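Local coordinates for activating signal cointegrator 1 complex subunit 2 (Homo sapiens, PDB 6YXQ), which binds polyubiquitin chains and recruits the helicase ASCC3 and the demethylase ALKBH3 to sites of alkylation damage in DNA repair, at the interface of chains B and A. Numbering follows the deposited sequence. Chains: chain A, Activating signal cointegrator 1 complex subunit 2; chain B, Activating signal cointegrator 1 complex subunit 3.

Contact 1: the interface of chains B and A. Residues chain B 7-9, 11; chain A 100-104, 107, 255.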
# COMPACT_ATOMS: atom_id res chain seq x y z
N LEU B 7 -1.57 12.45 -9.52
CA LEU B 7 -2.58 12.84 -8.55
C LEU B 7 -1.93 13.37 -7.27
O LEU B 7 -0.97 12.79 -6.76
CB LEU B 7 -3.50 11.67 -8.18
CG LEU B 7 -4.33 10.90 -9.19
CD1 LEU B 7 -4.30 9.46 -8.75
CD2 LEU B 7 -5.77 11.42 -9.27
N PRO B 8 -2.46 14.47 -6.72
CA PRO B 8 -1.83 15.13 -5.57
C PRO B 8 -2.07 14.36 -4.29
O PRO B 8 -3.22 14.19 -3.86
CB PRO B 8 -2.51 16.50 -5.55
CG PRO B 8 -3.85 16.25 -6.16
CD PRO B 8 -3.63 15.21 -7.22
N ARG B 9 -0.99 13.89 -3.66
CA ARG B 9 -1.07 13.08 -2.46
C ARG B 9 -0.19 13.65 -1.36
O ARG B 9 0.93 14.12 -1.62
CB ARG B 9 -0.69 11.62 -2.74
CG ARG B 9 -1.56 10.96 -3.80
CD ARG B 9 -1.58 9.44 -3.67
NE ARG B 9 -2.73 8.85 -4.35
CZ ARG B 9 -2.65 8.17 -5.49
NH1 ARG B 9 -3.74 7.67 -6.04
NH2 ARG B 9 -1.47 7.99 -6.08
N THR B 11 1.43 12.15 1.10
CA THR B 11 2.71 11.47 1.23
C THR B 11 3.61 11.76 0.03
O THR B 11 4.84 11.67 0.15
CB THR B 11 2.49 9.97 1.38
OG1 THR B 11 1.70 9.49 0.28
CG2 THR B 11 1.77 9.69 2.68
N ARG A 100 3.58 4.73 -2.79
CA ARG A 100 3.40 6.10 -3.25
C ARG A 100 2.35 6.20 -4.35
O ARG A 100 1.56 7.15 -4.37
CB ARG A 100 4.73 6.68 -3.73
CG ARG A 100 4.61 8.04 -4.40
CD ARG A 100 5.99 8.64 -4.69
NE ARG A 100 5.92 10.05 -5.07
CZ ARG A 100 6.98 10.83 -5.27
NH1 ARG A 100 8.20 10.33 -5.14
NH2 ARG A 100 6.81 12.10 -5.61
N TYR A 101 2.32 5.22 -5.27
CA TYR A 101 1.55 5.40 -6.49
C TYR A 101 0.31 4.53 -6.61
O TYR A 101 -0.52 4.80 -7.50
CB TYR A 101 2.45 5.17 -7.71
CG TYR A 101 3.50 6.25 -7.89
CD1 TYR A 101 3.13 7.57 -8.15
CD2 TYR A 101 4.85 5.95 -7.79
CE1 TYR A 101 4.09 8.56 -8.30
CE2 TYR A 101 5.81 6.94 -7.94
CZ TYR A 101 5.43 8.24 -8.20
OH TYR A 101 6.39 9.21 -8.35
N VAL A 102 0.12 3.52 -5.76
CA VAL A 102 -1.02 2.62 -5.93
C VAL A 102 -2.31 3.41 -5.77
O VAL A 102 -2.42 4.24 -4.85
CB VAL A 102 -0.95 1.45 -4.93
CG1 VAL A 102 -0.91 1.95 -3.50
CG2 VAL A 102 -2.11 0.50 -5.13
N PRO A 103 -3.30 3.22 -6.64
CA PRO A 103 -4.55 3.99 -6.51
C PRO A 103 -5.27 3.64 -5.21
O PRO A 103 -5.40 2.48 -4.84
CB PRO A 103 -5.36 3.57 -7.74
CG PRO A 103 -4.76 2.27 -8.17
CD PRO A 103 -3.30 2.37 -7.84
N ARG A 104 -5.73 4.69 -4.52
CA ARG A 104 -6.59 4.53 -3.37
C ARG A 104 -8.03 4.35 -3.83
O ARG A 104 -8.43 4.81 -4.91
CB ARG A 104 -6.49 5.74 -2.43
CG ARG A 104 -5.18 5.83 -1.64
CD ARG A 104 -4.08 6.48 -2.46
NE ARG A 104 -2.91 6.82 -1.66
CZ ARG A 104 -1.71 6.25 -1.80
NH1 ARG A 104 -1.52 5.31 -2.72
NH2 ARG A 104 -0.71 6.62 -1.02
N ASP A 107 -10.17 7.36 -4.70
CA ASP A 107 -9.83 8.06 -5.92
C ASP A 107 -10.87 7.80 -7.00
O ASP A 107 -11.66 6.85 -6.94
CB ASP A 107 -8.45 7.64 -6.43
CG ASP A 107 -7.32 8.33 -5.69
OD1 ASP A 107 -7.49 9.51 -5.32
OD2 ASP A 107 -6.27 7.69 -5.49
N ASP A 255 -7.46 13.66 -0.23
CA ASP A 255 -6.40 12.69 0.03
C ASP A 255 -5.70 13.00 1.34
O ASP A 255 -5.44 12.09 2.14
CB ASP A 255 -5.39 12.67 -1.12
CG ASP A 255 -4.20 11.73 -0.84
OD1 ASP A 255 -4.25 10.57 -1.31
OD2 ASP A 255 -3.22 12.15 -0.20
O HOH W 1 -0.79 10.83 0.99
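B:Arg9 plugs into A:Arg104, A:Asp107 and A:Asp255 in a heteromeric, charge-based interface that ties the N-terminal arm of ASCC3, within the region required for ASCC2 binding, to the helical N-terminal part of ASCC2, a member of the ASCC2 family. B:Arg9 sets CG anti to its carbonyl carbon and runs extended to NE, which carries its guanidinium between the two carboxylates. At the tip, NH1 of B:Arg9 donates to OD2 of A:Asp107 at 2.6 Å, a salt bridge with 154° at the hydrogen. The acceptor lies in the guanidinium plane, whereas the donor meets OD2 on its syn side, 33° out of the carboxylate plane. The backbone N of A:Arg104 reaches OD2 of A:Asp107 from the opposite face, at 3.2 Å, so two donors grip it and hold the carboxylate in place. Further back, NE of B:Arg9 forms a longer salt bridge with OD1 of A:Asp255 at 3.8 Å. The two guanidinium groups of B:Arg9 and A:Arg104 stack with planes 25° apart, CD of B:Arg9 lying over the A:Arg104 face near its rim. That like-charge pairing is probably offset by the nearby carboxylates. A:Arg104 is bent at its second torsion, and its NH1 donates to the carbonyl O of A:Val102 at 2.6 Å, which fixes the stacking partner. Beside the arginine, one water joins N and OG1 of B:Thr11, at the start of helix 10-18, to OD2 of A:Asp255.

Contact 2: the interface of chains B and A. Residues chain B 167; chain A 74, 129, 132-133, 136, 139.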
# COMPACT_ATOMS: atom_id res chain seq x y z
N PHE B 167 5.37 -16.56 4.10
CA PHE B 167 5.10 -15.89 5.37
C PHE B 167 3.72 -15.24 5.35
O PHE B 167 3.36 -14.53 4.42
CB PHE B 167 6.15 -14.82 5.67
CG PHE B 167 5.77 -13.93 6.82
CD1 PHE B 167 6.06 -14.30 8.12
CD2 PHE B 167 5.10 -12.73 6.61
CE1 PHE B 167 5.71 -13.49 9.19
CE2 PHE B 167 4.73 -11.93 7.67
CZ PHE B 167 5.04 -12.31 8.96
N LEU A 74 8.36 -13.57 0.02
CA LEU A 74 7.59 -14.14 1.12
C LEU A 74 7.93 -15.61 1.32
O LEU A 74 7.88 -16.11 2.45
CB LEU A 74 6.10 -13.97 0.87
CG LEU A 74 5.62 -12.53 0.69
CD1 LEU A 74 4.27 -12.50 -0.01
CD2 LEU A 74 5.54 -11.84 2.02
N LEU A 129 1.63 -8.23 3.44
CA LEU A 129 2.30 -9.31 4.18
C LEU A 129 3.79 -9.04 4.34
O LEU A 129 4.37 -9.34 5.39
CB LEU A 129 2.06 -10.66 3.49
CG LEU A 129 0.59 -11.07 3.39
CD1 LEU A 129 0.37 -11.88 2.14
CD2 LEU A 129 0.14 -11.83 4.62
N LEU A 132 4.12 -6.62 7.12
CA LEU A 132 3.93 -7.34 8.37
C LEU A 132 5.21 -8.05 8.80
O LEU A 132 5.62 -8.00 9.97
CB LEU A 132 2.80 -8.36 8.23
CG LEU A 132 1.97 -8.66 9.48
CD1 LEU A 132 0.82 -9.53 9.07
CD2 LEU A 132 2.78 -9.34 10.57
N ARG A 133 5.84 -8.76 7.86
CA ARG A 133 7.06 -9.48 8.19
C ARG A 133 8.12 -8.54 8.73
O ARG A 133 8.79 -8.85 9.72
CB ARG A 133 7.60 -10.23 6.97
CG ARG A 133 8.45 -11.42 7.35
CD ARG A 133 8.74 -12.33 6.18
NE ARG A 133 9.44 -13.52 6.63
CZ ARG A 133 10.01 -14.40 5.82
NH1 ARG A 133 9.96 -14.22 4.51
NH2 ARG A 133 10.63 -15.46 6.33
N THR A 136 7.33 -7.22 12.28
CA THR A 136 7.51 -8.20 13.34
C THR A 136 9.00 -8.41 13.62
O THR A 136 9.78 -8.66 12.69
CB THR A 136 6.87 -9.54 12.97
OG1 THR A 136 5.64 -9.32 12.27
CG2 THR A 136 6.61 -10.37 14.23
N GLU A 139 9.49 -13.35 14.48
CA GLU A 139 8.74 -14.19 13.54
C GLU A 139 8.31 -15.50 14.19
O GLU A 139 7.17 -15.94 14.01
CB GLU A 139 9.56 -14.45 12.28
CG GLU A 139 8.74 -15.03 11.12
CD GLU A 139 9.37 -14.80 9.75
OE1 GLU A 139 9.32 -15.72 8.91
OE2 GLU A 139 9.89 -13.69 9.51
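The ring of B:Phe167, an aromatic residue of an ASCC3 loop, lies flat on the side chain of A:Arg133 in helix 114-135 of ASCC2, the ASCC2-family subunit. CG of A:Arg133 stands over the centre of the ring, 3.5 Å from its centroid, in a CH-pi contact. CB of the arginine meets the far edge at CE2 of B:Phe167 (3.4 Å), and its CD lies under CG, so the aliphatic chain runs beneath the ring toward its root. B:Phe167 has CG anti to its backbone N (chi1 169°), which swings the ring away from the main chain and onto the helix. At the ring tip, CD2 of A:Leu132 approaches CZ of B:Phe167 at 4.1 Å. The A:Arg133 guanidinium continues past the ring, nearly parallel to it (planes 6° apart), with CB of B:Phe167 over one of its faces. Outward from there, A:Glu139 borders the ring at CD1 and CE1, its carboxylate turned 54° from the ring plane. A:Arg133 holds this carboxylate side-on: NE of A:Arg133 donates to OE2 of A:Glu139 at 2.9 Å, and NH2 to the syn lone pair of OE1 at 2.9 Å. The paired bonds fix the rotation of the guanidinium, and thus the platform beneath the phenylalanine. On the other side of the rim, the backbone N of B:Phe167 donates to the carbonyl O of A:Leu74, at the end of helix 53-75, at 3.0 Å. Within ASCC2, OG1 of A:Thr136 bonds to the carbonyl O of A:Leu132.

Contact 3: the interface of chains B and A. Residues chain B 32-33, 36-37, 40, 121; chain A 42, 61-62, 65.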
# COMPACT_ATOMS: atom_id res chain seq x y z
N ASP B 32 15.95 0.21 -16.39
CA ASP B 32 15.35 -0.43 -15.22
C ASP B 32 14.82 -1.83 -15.53
O ASP B 32 15.21 -2.81 -14.89
CB ASP B 32 14.23 0.48 -14.68
CG ASP B 32 13.23 -0.25 -13.82
OD1 ASP B 32 13.65 -1.05 -12.97
OD2 ASP B 32 12.02 -0.02 -14.02
N LEU B 33 13.92 -1.94 -16.51
CA LEU B 33 13.27 -3.22 -16.78
C LEU B 33 14.16 -4.15 -17.56
O LEU B 33 14.03 -5.39 -17.47
CB LEU B 33 11.98 -3.01 -17.58
CG LEU B 33 10.82 -3.28 -16.67
CD1 LEU B 33 9.51 -3.07 -17.40
CD2 LEU B 33 10.94 -4.67 -16.14
N LYS B 36 16.25 -6.31 -15.52
CA LYS B 36 15.39 -7.39 -15.02
C LYS B 36 15.30 -8.52 -16.04
O LYS B 36 15.43 -9.70 -15.69
CB LYS B 36 13.99 -6.86 -14.71
CG LYS B 36 13.46 -7.29 -13.36
CD LYS B 36 13.18 -8.76 -13.23
CE LYS B 36 12.72 -9.03 -11.81
NZ LYS B 36 12.48 -10.45 -11.51
N ARG B 37 15.04 -8.16 -17.30
CA ARG B 37 15.01 -9.17 -18.36
C ARG B 37 16.34 -9.90 -18.47
O ARG B 37 16.38 -11.10 -18.74
CB ARG B 37 14.63 -8.51 -19.69
CG ARG B 37 13.32 -7.74 -19.64
CD ARG B 37 12.72 -7.58 -21.03
NE ARG B 37 11.44 -6.89 -21.01
CZ ARG B 37 11.28 -5.61 -21.33
NH1 ARG B 37 12.32 -4.88 -21.70
NH2 ARG B 37 10.07 -5.06 -21.28
N LEU B 40 16.27 -12.52 -15.65
CA LEU B 40 15.10 -13.35 -15.40
C LEU B 40 15.25 -14.78 -15.91
O LEU B 40 14.30 -15.56 -15.78
CB LEU B 40 13.83 -12.71 -16.00
CG LEU B 40 13.61 -12.48 -17.50
CD1 LEU B 40 13.32 -13.75 -18.29
CD2 LEU B 40 12.46 -11.50 -17.71
N GLN B 121 7.27 -13.38 -21.38
CA GLN B 121 7.58 -12.95 -20.02
C GLN B 121 8.58 -13.89 -19.36
O GLN B 121 9.46 -13.44 -18.61
CB GLN B 121 6.30 -12.89 -19.19
CG GLN B 121 6.51 -12.51 -17.75
CD GLN B 121 6.34 -11.03 -17.54
OE1 GLN B 121 6.87 -10.46 -16.58
NE2 GLN B 121 5.58 -10.38 -18.42
N VAL A 42 12.04 -4.27 -9.94
CA VAL A 42 11.65 -3.10 -10.72
C VAL A 42 10.61 -2.29 -9.95
O VAL A 42 9.94 -2.78 -9.04
CB VAL A 42 11.12 -3.47 -12.12
CG1 VAL A 42 12.12 -4.29 -12.85
CG2 VAL A 42 9.77 -4.19 -12.03
N GLU A 61 3.07 -6.32 -17.62
CA GLU A 61 4.45 -6.79 -17.61
C GLU A 61 5.16 -6.36 -16.33
O GLU A 61 5.68 -7.20 -15.56
CB GLU A 61 5.17 -6.26 -18.85
CG GLU A 61 6.38 -7.06 -19.28
CD GLU A 61 7.21 -6.35 -20.34
OE1 GLU A 61 7.67 -7.02 -21.29
OE2 GLU A 61 7.38 -5.11 -20.24
N ARG A 62 5.18 -5.05 -16.08
CA ARG A 62 5.85 -4.53 -14.89
C ARG A 62 5.28 -5.16 -13.61
O ARG A 62 6.02 -5.61 -12.72
CB ARG A 62 5.73 -3.01 -14.84
CG ARG A 62 6.82 -2.33 -14.06
CD ARG A 62 6.83 -0.84 -14.37
NE ARG A 62 8.17 -0.28 -14.29
CZ ARG A 62 8.91 0.01 -15.36
NH1 ARG A 62 10.13 0.53 -15.20
NH2 ARG A 62 8.44 -0.20 -16.57
N PHE A 65 6.39 -8.82 -12.96
CA PHE A 65 7.72 -8.83 -12.37
C PHE A 65 7.65 -8.58 -10.86
O PHE A 65 8.19 -9.37 -10.05
CB PHE A 65 8.60 -7.79 -13.04
CG PHE A 65 9.08 -8.19 -14.40
CD1 PHE A 65 9.65 -9.43 -14.60
CD2 PHE A 65 8.94 -7.33 -15.47
CE1 PHE A 65 10.09 -9.80 -15.85
CE2 PHE A 65 9.39 -7.69 -16.73
CZ PHE A 65 9.96 -8.93 -16.92
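B:Leu33, B:Lys36, B:Leu40 and B:Gln121 gather round the ring of A:Phe65, where a helical region of ASCC3, a helicase-family protein, packs against helix 53-75 of ASCC2. In the apolar group, A:Phe65 has CG anti to its carbonyl carbon (chi1 -75°), pointing the ring out from its helix. CD2 of B:Leu33 touches one side of the ring at CD2 of A:Phe65, 3.4 Å away, and CD2 of B:Leu40 meets CE1 near the tip. B:Lys36 slides past the phenylalanine in the opposite direction, while its CG, on a chain bent at chi2 (-67°), presses on CG1 of A:Val42. The amide end of B:Gln121 covers a face of A:Phe65, OE1 as modelled 3.3 Å above the ring plane, although amide O and N may be interchanged at this resolution; NE2 packs beside CG of A:Glu61. Among the charged pairs, B:Arg37 crosses A:Glu61 at about a right angle. NH2 of B:Arg37 donates to both carboxylate oxygens of A:Glu61, OE1 at 3.1 Å and OE2 at 2.9 Å; the former bond is the straighter, with 155° at the hydrogen. A:Arg62 and B:Asp32 reach toward each other tip to tip as a salt bridge, but their modelled separation is too short to be trusted. CG of B:Leu33 lies over one face of the A:Arg62 guanidinium.

Contact 4: the interface of chains B and A. Residues chain B 176-178; chain A 169-170, 173-175, 261-262.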
# COMPACT_ATOMS: atom_id res chain seq x y z
N ASP B 176 -10.83 -4.63 1.96
CA ASP B 176 -11.63 -3.42 2.17
C ASP B 176 -10.70 -2.23 2.38
O ASP B 176 -9.88 -2.22 3.30
CB ASP B 176 -12.55 -3.61 3.36
CG ASP B 176 -13.89 -2.93 3.17
OD1 ASP B 176 -14.06 -2.24 2.14
OD2 ASP B 176 -14.76 -3.07 4.06
N MET B 177 -10.83 -1.21 1.53
CA MET B 177 -10.00 -0.02 1.59
C MET B 177 -10.85 1.19 1.93
O MET B 177 -12.06 1.22 1.66
CB MET B 177 -9.27 0.21 0.27
CG MET B 177 -8.29 -0.88 -0.09
SD MET B 177 -7.60 -0.68 -1.74
CE MET B 177 -6.53 0.74 -1.49
N HIS B 178 -10.22 2.19 2.54
CA HIS B 178 -10.94 3.41 2.91
C HIS B 178 -11.52 4.08 1.68
O HIS B 178 -10.80 4.31 0.69
CB HIS B 178 -10.02 4.37 3.66
CG HIS B 178 -9.83 4.02 5.11
ND1 HIS B 178 -10.88 3.77 5.96
CD2 HIS B 178 -8.71 3.89 5.85
CE1 HIS B 178 -10.42 3.50 7.16
NE2 HIS B 178 -9.10 3.56 7.13
N CYS A 169 -1.38 2.94 6.42
CA CYS A 169 -2.66 3.05 7.13
C CYS A 169 -3.81 3.34 6.18
O CYS A 169 -4.84 2.65 6.24
CB CYS A 169 -2.61 4.13 8.21
SG CYS A 169 -1.38 3.85 9.48
N VAL A 170 -3.66 4.36 5.33
CA VAL A 170 -4.80 4.67 4.46
C VAL A 170 -5.07 3.51 3.50
O VAL A 170 -6.21 3.32 3.06
CB VAL A 170 -4.57 5.98 3.69
CG1 VAL A 170 -3.41 5.86 2.73
CG2 VAL A 170 -5.82 6.39 2.94
N GLY A 173 -6.06 0.07 6.33
CA GLY A 173 -6.57 0.26 7.66
C GLY A 173 -8.04 -0.05 7.84
O GLY A 173 -8.47 -0.37 8.95
N LYS A 174 -8.82 0.04 6.76
CA LYS A 174 -10.25 -0.24 6.88
C LYS A 174 -10.49 -1.70 7.23
O LYS A 174 -11.22 -2.02 8.18
CB LYS A 174 -10.98 0.13 5.59
CG LYS A 174 -12.45 0.44 5.82
CD LYS A 174 -13.30 0.10 4.60
CE LYS A 174 -14.72 0.62 4.76
NZ LYS A 174 -14.76 2.12 4.74
N GLY A 175 -9.86 -2.61 6.49
CA GLY A 175 -10.08 -4.02 6.72
C GLY A 175 -9.20 -4.63 7.80
O GLY A 175 -9.70 -5.24 8.75
N TRP A 261 -6.38 11.17 8.81
CA TRP A 261 -7.37 10.55 9.68
C TRP A 261 -7.12 9.05 9.81
O TRP A 261 -7.22 8.50 10.90
CB TRP A 261 -8.78 10.81 9.16
CG TRP A 261 -9.77 9.92 9.81
CD1 TRP A 261 -10.39 10.13 11.01
CD2 TRP A 261 -10.22 8.66 9.33
NE1 TRP A 261 -11.22 9.07 11.29
CE2 TRP A 261 -11.14 8.15 10.28
CE3 TRP A 261 -9.95 7.90 8.19
CZ2 TRP A 261 -11.78 6.93 10.11
CZ3 TRP A 261 -10.59 6.69 8.02
CH2 TRP A 261 -11.50 6.21 8.98
N ALA A 262 -6.81 8.37 8.70
CA ALA A 262 -6.54 6.94 8.77
C ALA A 262 -5.32 6.67 9.63
O ALA A 262 -5.30 5.71 10.42
CB ALA A 262 -6.34 6.37 7.37
O HOH W 2 -7.77 0.54 3.99
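B:His178 is sandwiched between A:Lys174 and A:Trp261, and with A:Lys174 it accounts for most of the surface buried here. With CG anti to the carbonyl carbon (chi1 -80°), the imidazole reaches in between these two side chains. On one face, CB of A:Lys174 makes a CH-pi contact, 3.9 Å from the ring centroid of B:His178. On the opposite face comes the indole edge: CZ3 of A:Trp261 lies 3.3 Å from CE1 of B:His178, and the planes stand 69° apart, an edge-to-face arrangement. CB of A:Ala262 closes on CD2 of the B:His178 imidazole at 3.7 Å. A:Lys174, its CG anti to the backbone N (chi1 -155°), then runs on to B:Asp176, where CD packs against the carboxylate carbon CG at 3.4 Å. NZ of A:Lys174 remains 5.1 Å from OD1 of B:Asp176, so their opposite charges may attract but form no direct salt bridge. Along the backbone, a water lies 3.0 Å from N of A:Lys174 and also contacts N of B:His178; its link to O of A:Val170 is weak, as is the bond from N of A:Gly175 to O of B:Asp176. The site pins the C-terminal stretch of ASCC3, through its histidine, between the loop after helix 162-172 and helix 243-266 of ASCC2.

Contacts 1 and 4 are neighbours, their C-alpha centres about 13 Å apart, and both use helix 243-266 of ASCC2, through A:Asp255 and A:Trp261 with A:Ala262. Contacts 2 and 3 share helix 53-75, which presents A:Leu74 to one and A:Glu61, A:Arg62 and A:Phe65 to the other, at about 24 Å. Contact 3 lies about 30 Å from contact 4 and 24 Å from contact 1. On ASCC3, the N-terminal arm serves contact 1, while one C-terminal stretch supplies contacts 2 and 4, about 20 Å apart. Arm, helical body (helices 30-39 and 113-123, contact 3) and C-terminal stretch all touch ASCC2, consistent with an extended, multipoint interface.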